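Local coordinates for calreticulin, putative (Trypanosoma cruzi, PDB 5HCF), which probably acts as a lectin-like chaperone, binding carbohydrate and peptide through a globular domain with a legume lectin fold, at residues V71-K76 / L107-D112; G85-L90 / I213-V218. All blocks are in the same frame, centred on the assembly; numbering follows the deposited sequence. Where two conformers were deposited one is given.

Contact 1. Residues V71-K76 / L107-D112; sequences VSFSVK and LMFGPD
The ring of Phe-73 turns its edge toward the face of the Phe-109 ring, an offset edge-to-face pair with the planes at 82° and the centroids 5.8 Å apart. CE1 of Phe-73 makes the closest side-chain approach, 3.8 Å from CD2 of Phe-109. Gly-110 CA also lies at the Phe-73 edge, near the ring plane, 3.7 Å from CZ; with no side chain at Gly-110, the ring edge can lie directly against this backbone carbon. The carbonyl O of Phe-109 comes in obliquely, 3.3 Å from Phe-73 CE1. The CA-CB bond of Phe-73 does not itself point at 107-112, but CG, set between the backbone N and the carbonyl carbon (chi1 78°), goes with a ring whose far atoms CE1 and CZ come nearer. Strands 69-76 and 107-114 belong to the two facing sheets of the legume lectin sandwich; the axes of 71-76 and 107-109 approach to 9.9 Å at their closest and cross at -36°, and the sheets meet here mainly through side chains. At one end CG2 of Val-71 meets CD2 of Leu-107 at 4.0 Å. At the other, beyond the corner that the chain turns at Gly-110, CG2 of Val-75 rests on CG of Pro-111 at 4.0 Å. Ile-88 and Phe-224 pack on Phe-73 from strands 83-91 and 223-230, and Tyr-148 of strand 145-152 touches Phe-109 and Pro-111.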
loop_
_atom_site.group_PDB
_atom_site.type_symbol
_atom_site.label_atom_id
_atom_site.label_comp_id
_atom_site.label_asym_id
_atom_site.label_seq_id
_atom_site.Cartn_x
_atom_site.Cartn_y
_atom_site.Cartn_z
ATOM N N VAL A 71 -3.327 -0.191 -7.748
ATOM C CA VAL A 71 -2.947 0.664 -6.626
ATOM C C VAL A 71 -1.439 0.853 -6.599
ATOM O O VAL A 71 -0.682 -0.109 -6.709
ATOM C CB VAL A 71 -3.398 0.076 -5.268
ATOM C CG1 VAL A 71 -3.427 1.160 -4.196
ATOM C CG2 VAL A 71 -4.755 -0.583 -5.395
ATOM N N SER A 72 -1.002 2.095 -6.450
ATOM C CA SER A 72 0.421 2.385 -6.388
ATOM C C SER A 72 0.708 3.510 -5.402
ATOM O O SER A 72 -0.092 4.439 -5.255
ATOM C CB SER A 72 0.949 2.748 -7.776
ATOM O OG SER A 72 2.364 2.713 -7.803
ATOM N N PHE A 73 1.841 3.408 -4.713
ATOM C CA PHE A 73 2.319 4.473 -3.842
ATOM C C PHE A 73 3.777 4.212 -3.507
ATOM O O PHE A 73 4.273 3.101 -3.702
ATOM C CB PHE A 73 1.480 4.566 -2.566
ATOM C CG PHE A 73 1.814 3.517 -1.538
ATOM C CD1 PHE A 73 1.314 2.226 -1.655
ATOM C CD2 PHE A 73 2.618 3.822 -0.447
ATOM C CE1 PHE A 73 1.617 1.261 -0.710
ATOM C CE2 PHE A 73 2.919 2.860 0.502
ATOM C CZ PHE A 73 2.420 1.580 0.370
ATOM N N SER A 74 4.465 5.235 -3.013
ATOM C CA SER A 74 5.861 5.084 -2.624
ATOM C C SER A 74 6.064 5.439 -1.154
ATOM O O SER A 74 5.367 6.296 -0.613
ATOM C CB SER A 74 6.763 5.952 -3.504
ATOM O OG SER A 74 6.428 7.323 -3.377
ATOM N N VAL A 75 7.012 4.760 -0.514
ATOM C CA VAL A 75 7.458 5.127 0.829
ATOM C C VAL A 75 8.972 5.255 0.842
ATOM O O VAL A 75 9.674 4.437 0.248
ATOM C CB VAL A 75 7.056 4.094 1.889
ATOM C CG1 VAL A 75 6.925 4.761 3.249
ATOM C CG2 VAL A 75 5.775 3.418 1.498
ATOM N N LYS A 76 9.473 6.269 1.533
ATOM C CA LYS A 76 10.910 6.430 1.686
ATOM C C LYS A 76 11.271 6.360 3.161
ATOM O O LYS A 76 10.868 7.219 3.943
ATOM C CB LYS A 76 11.382 7.752 1.078
ATOM C CG LYS A 76 12.885 7.965 1.170
ATOM C CD LYS A 76 13.282 9.418 0.929
ATOM C CE LYS A 76 14.776 9.534 0.673
ATOM N NZ LYS A 76 15.286 10.892 0.983
ATOM N N LEU A 107 -8.389 -3.524 1.499
ATOM C CA LEU A 107 -6.998 -3.819 1.192
ATOM C C LEU A 107 -6.018 -3.136 2.147
ATOM O O LEU A 107 -6.152 -1.952 2.457
ATOM C CB LEU A 107 -6.678 -3.406 -0.252
ATOM C CG LEU A 107 -5.245 -3.610 -0.765
ATOM C CD1 LEU A 107 -4.933 -5.087 -1.013
ATOM C CD2 LEU A 107 -4.986 -2.783 -2.022
ATOM N N MET A 108 -5.046 -3.909 2.618
ATOM C CA MET A 108 -3.901 -3.365 3.336
ATOM C C MET A 108 -2.648 -3.722 2.551
ATOM O O MET A 108 -2.320 -4.901 2.387
ATOM C CB MET A 108 -3.829 -3.906 4.763
ATOM C CG MET A 108 -2.582 -3.481 5.522
ATOM S SD MET A 108 -2.675 -3.874 7.282
ATOM C CE MET A 108 -0.985 -4.380 7.608
ATOM N N PHE A 109 -1.952 -2.701 2.064
ATOM C CA PHE A 109 -0.897 -2.901 1.075
ATOM C C PHE A 109 0.326 -2.020 1.327
ATOM O O PHE A 109 0.209 -0.799 1.428
ATOM C CB PHE A 109 -1.483 -2.634 -0.320
ATOM C CG PHE A 109 -0.479 -2.689 -1.433
ATOM C CD1 PHE A 109 0.328 -3.797 -1.609
ATOM C CD2 PHE A 109 -0.354 -1.623 -2.317
ATOM C CE1 PHE A 109 1.248 -3.838 -2.635
ATOM C CE2 PHE A 109 0.560 -1.658 -3.345
ATOM C CZ PHE A 109 1.362 -2.768 -3.507
ATOM N N GLY A 110 1.497 -2.646 1.441
ATOM C CA GLY A 110 2.741 -1.906 1.569
ATOM C C GLY A 110 3.775 -2.585 2.448
ATOM O O GLY A 110 3.500 -3.630 3.041
ATOM N N PRO A 111 4.976 -1.992 2.542
ATOM C CA PRO A 111 6.089 -2.558 3.314
ATOM C C PRO A 111 5.875 -2.477 4.821
ATOM O O PRO A 111 5.263 -1.527 5.309
ATOM C CB PRO A 111 7.280 -1.695 2.885
ATOM C CG PRO A 111 6.666 -0.385 2.529
ATOM C CD PRO A 111 5.364 -0.741 1.864
ATOM N N ASP A 112 6.385 -3.469 5.546
ATOM C CA ASP A 112 6.295 -3.485 7.002
ATOM C C ASP A 112 7.515 -4.205 7.555
ATOM O O ASP A 112 7.892 -5.267 7.071
ATOM C CB ASP A 112 5.002 -4.161 7.471
ATOM C CG ASP A 112 4.774 -4.015 8.969
ATOM O OD1 ASP A 112 5.444 -3.172 9.607
ATOM O OD2 ASP A 112 3.917 -4.743 9.511
#

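Contact 2. Residues G85-L90 / I213-V218; sequences GGYIKL and IDVWQV
Strands 83-91 and 208-217 are antiparallel neighbours in one sheet of the lectin sandwich; strand 83-91 is irregular at Gly-86 and Tyr-87, and a water bridges the backbones there. Gly-85 N donates to Trp-216 O at 2.9 Å. The water donates to Tyr-87 O and to Asp-214 O and accepts from Asp-214 N at 2.7 Å, so one molecule serves three backbone atoms. The methyl CG1 of Val-215 sits over the centre of one face of the Tyr-87 ring, a CH-pi contact 4.0 Å from the centroid and 8° off the ring normal. The CA-CB bond of Tyr-87 does not point at the neighbouring strand; CG, between the backbone N and carbonyl carbon (chi1 51°), starts the ring toward its place under this methyl. Tyr-87 CE1 comes 3.2 Å from Asp-214 O, which approaches the ring obliquely, and His-121 meets the same ring edge-to-face. The extended side chain of Lys-89 crosses that of Asp-214 obliquely and forms a salt bridge, NZ to OD2 at 2.8 Å, in which Asp-214 OD2 accepts through its anti lone pair. Ile-88 CG2 touches Ile-213 CG1 at 4.2 Å beside Phe-224 of the facing sheet. Gly-85 has no side chain, and Val-215 CB lies 3.9 Å from Gly-85 O. Strand 208-217, from late in the chain, thus lies between 50-62 and 83-91 in an antiparallel sheet, consistent with the legume lectin (concanavalin-like) sandwich.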
loop_
_atom_site.group_PDB
_atom_site.type_symbol
_atom_site.label_atom_id
_atom_site.label_comp_id
_atom_site.label_asym_id
_atom_site.label_seq_id
_atom_site.Cartn_x
_atom_site.Cartn_y
_atom_site.Cartn_z
ATOM N N GLY A 85 5.887 0.617 10.075
ATOM C CA GLY A 85 5.108 0.290 8.896
ATOM C C GLY A 85 5.176 1.373 7.836
ATOM O O GLY A 85 5.455 2.535 8.136
ATOM N N GLY A 86 4.914 0.989 6.592
ATOM C CA GLY A 86 4.873 1.932 5.490
ATOM C C GLY A 86 3.825 1.510 4.481
ATOM O O GLY A 86 3.988 1.693 3.274
ATOM N N TYR A 87 2.734 0.947 4.989
ATOM C CA TYR A 87 1.667 0.439 4.140
ATOM C C TYR A 87 0.425 1.322 4.217
ATOM O O TYR A 87 0.196 2.001 5.218
ATOM C CB TYR A 87 1.314 -0.990 4.545
ATOM C CG TYR A 87 1.048 -1.148 6.027
ATOM C CD1 TYR A 87 -0.215 -0.897 6.560
ATOM C CD2 TYR A 87 2.060 -1.540 6.896
ATOM C CE1 TYR A 87 -0.462 -1.037 7.920
ATOM C CE2 TYR A 87 1.822 -1.683 8.253
ATOM C CZ TYR A 87 0.561 -1.432 8.759
ATOM O OH TYR A 87 0.329 -1.576 10.107
ATOM N N ILE A 88 -0.381 1.295 3.159
ATOM C CA ILE A 88 -1.628 2.054 3.120
ATOM C C ILE A 88 -2.830 1.115 3.131
ATOM O O ILE A 88 -2.686 -0.097 2.941
ATOM C CB ILE A 88 -1.719 2.954 1.871
ATOM C CG1 ILE A 88 -1.971 2.099 0.623
ATOM C CG2 ILE A 88 -0.460 3.792 1.722
ATOM C CD1 ILE A 88 -2.252 2.898 -0.631
ATOM N N LYS A 89 -4.013 1.682 3.357
ATOM C CA LYS A 89 -5.252 0.911 3.361
ATOM C C LYS A 89 -6.306 1.538 2.457
ATOM O O LYS A 89 -6.405 2.762 2.358
ATOM C CB LYS A 89 -5.805 0.792 4.783
ATOM C CG LYS A 89 -4.914 0.021 5.755
ATOM C CD LYS A 89 -5.550 -0.018 7.134
ATOM C CE LYS A 89 -4.882 -1.034 8.031
ATOM N NZ LYS A 89 -5.529 -1.081 9.370
ATOM N N LEU A 90 -7.102 0.692 1.813
ATOM C CA LEU A 90 -8.245 1.156 1.036
ATOM C C LEU A 90 -9.521 0.681 1.730
ATOM O O LEU A 90 -9.693 -0.513 1.971
ATOM C CB LEU A 90 -8.174 0.645 -0.406
ATOM C CG LEU A 90 -6.844 0.881 -1.132
ATOM C CD1 LEU A 90 -6.884 0.312 -2.539
ATOM C CD2 LEU A 90 -6.501 2.360 -1.167
ATOM N N ILE A 213 -3.766 5.978 6.064
ATOM C CA ILE A 213 -2.468 5.536 6.541
ATOM C C ILE A 213 -2.561 5.248 8.025
ATOM O O ILE A 213 -2.732 6.151 8.842
ATOM C CB ILE A 213 -1.362 6.574 6.275
ATOM C CG1 ILE A 213 -1.012 6.598 4.787
ATOM C CG2 ILE A 213 -0.123 6.248 7.079
ATOM C CD1 ILE A 213 -0.225 7.816 4.352
ATOM N N ASP A 214 -2.464 3.969 8.358
ATOM C CA ASP A 214 -2.578 3.504 9.730
ATOM C C ASP A 214 -1.352 2.660 10.048
ATOM O O ASP A 214 -1.323 1.459 9.766
ATOM C CB ASP A 214 -3.867 2.700 9.912
ATOM C CG ASP A 214 -3.861 1.859 11.171
ATOM O OD1 ASP A 214 -3.335 2.328 12.202
ATOM O OD2 ASP A 214 -4.358 0.712 11.114
ATOM N N VAL A 215 -0.327 3.291 10.613
ATOM C CA VAL A 215 0.928 2.589 10.874
ATOM C C VAL A 215 1.507 2.920 12.241
ATOM O O VAL A 215 1.203 3.958 12.822
ATOM C CB VAL A 215 2.002 2.912 9.810
ATOM C CG1 VAL A 215 1.513 2.535 8.433
ATOM C CG2 VAL A 215 2.383 4.383 9.863
ATOM N N TRP A 216 2.342 2.017 12.743
ATOM C CA TRP A 216 3.139 2.256 13.937
ATOM C C TRP A 216 4.598 2.414 13.534
ATOM O O TRP A 216 5.100 1.654 12.708
ATOM C CB TRP A 216 2.973 1.108 14.941
ATOM C CG TRP A 216 4.111 0.969 15.917
ATOM C CD1 TRP A 216 5.193 0.143 15.807
ATOM C CD2 TRP A 216 4.279 1.683 17.148
ATOM N NE1 TRP A 216 6.020 0.294 16.892
ATOM C CE2 TRP A 216 5.483 1.236 17.731
ATOM C CE3 TRP A 216 3.528 2.657 17.815
ATOM C CZ2 TRP A 216 5.952 1.727 18.947
ATOM C CZ3 TRP A 216 3.995 3.143 19.022
ATOM C CH2 TRP A 216 5.196 2.678 19.575
ATOM N N GLN A 217 5.270 3.412 14.103
ATOM C CA GLN A 217 6.689 3.626 13.831
ATOM C C GLN A 217 7.496 3.885 15.095
ATOM O O GLN A 217 7.172 4.780 15.878
ATOM C CB GLN A 217 6.905 4.792 12.862
ATOM C CG GLN A 217 6.717 4.449 11.394
ATOM C CD GLN A 217 7.323 5.502 10.484
ATOM O OE1 GLN A 217 6.863 6.636 10.433
ATOM N NE2 GLN A 217 8.381 5.133 9.781
ATOM N N VAL A 218 8.548 3.093 15.285
ATOM C CA VAL A 218 9.519 3.345 16.341
ATOM C C VAL A 218 10.461 4.455 15.891
ATOM O O VAL A 218 10.517 5.521 16.505
ATOM C CB VAL A 218 10.344 2.098 16.696
ATOM C CG1 VAL A 218 11.386 2.453 17.752
ATOM C CG2 VAL A 218 9.437 0.973 17.186
HETATM O O HOH W 1 -2.106 1.685 7.002
#

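In the fold
From the N terminus the chain runs through strand 69-76, passes into strand 83-91 and then, after a long connection, into strand 107-114, where contact 1 closes a loop of 30 intervening residues. Contact 2 opens inside that loop, at 85-90, and closes only at 213-218, 122 residues later, so the two contacts cross along the chain. Contact 1 joins the two sheets of the sandwich; contact 2 joins neighbouring strands of one of them. They meet at strand 83-91, which lies between 107-114 and 208-217: Phe-109 O and Pro-111 O probably accept hydrogen bonds from Ile-88 N and Gly-86 N, and Phe-73 and Val-75 pack against Gly-86 O.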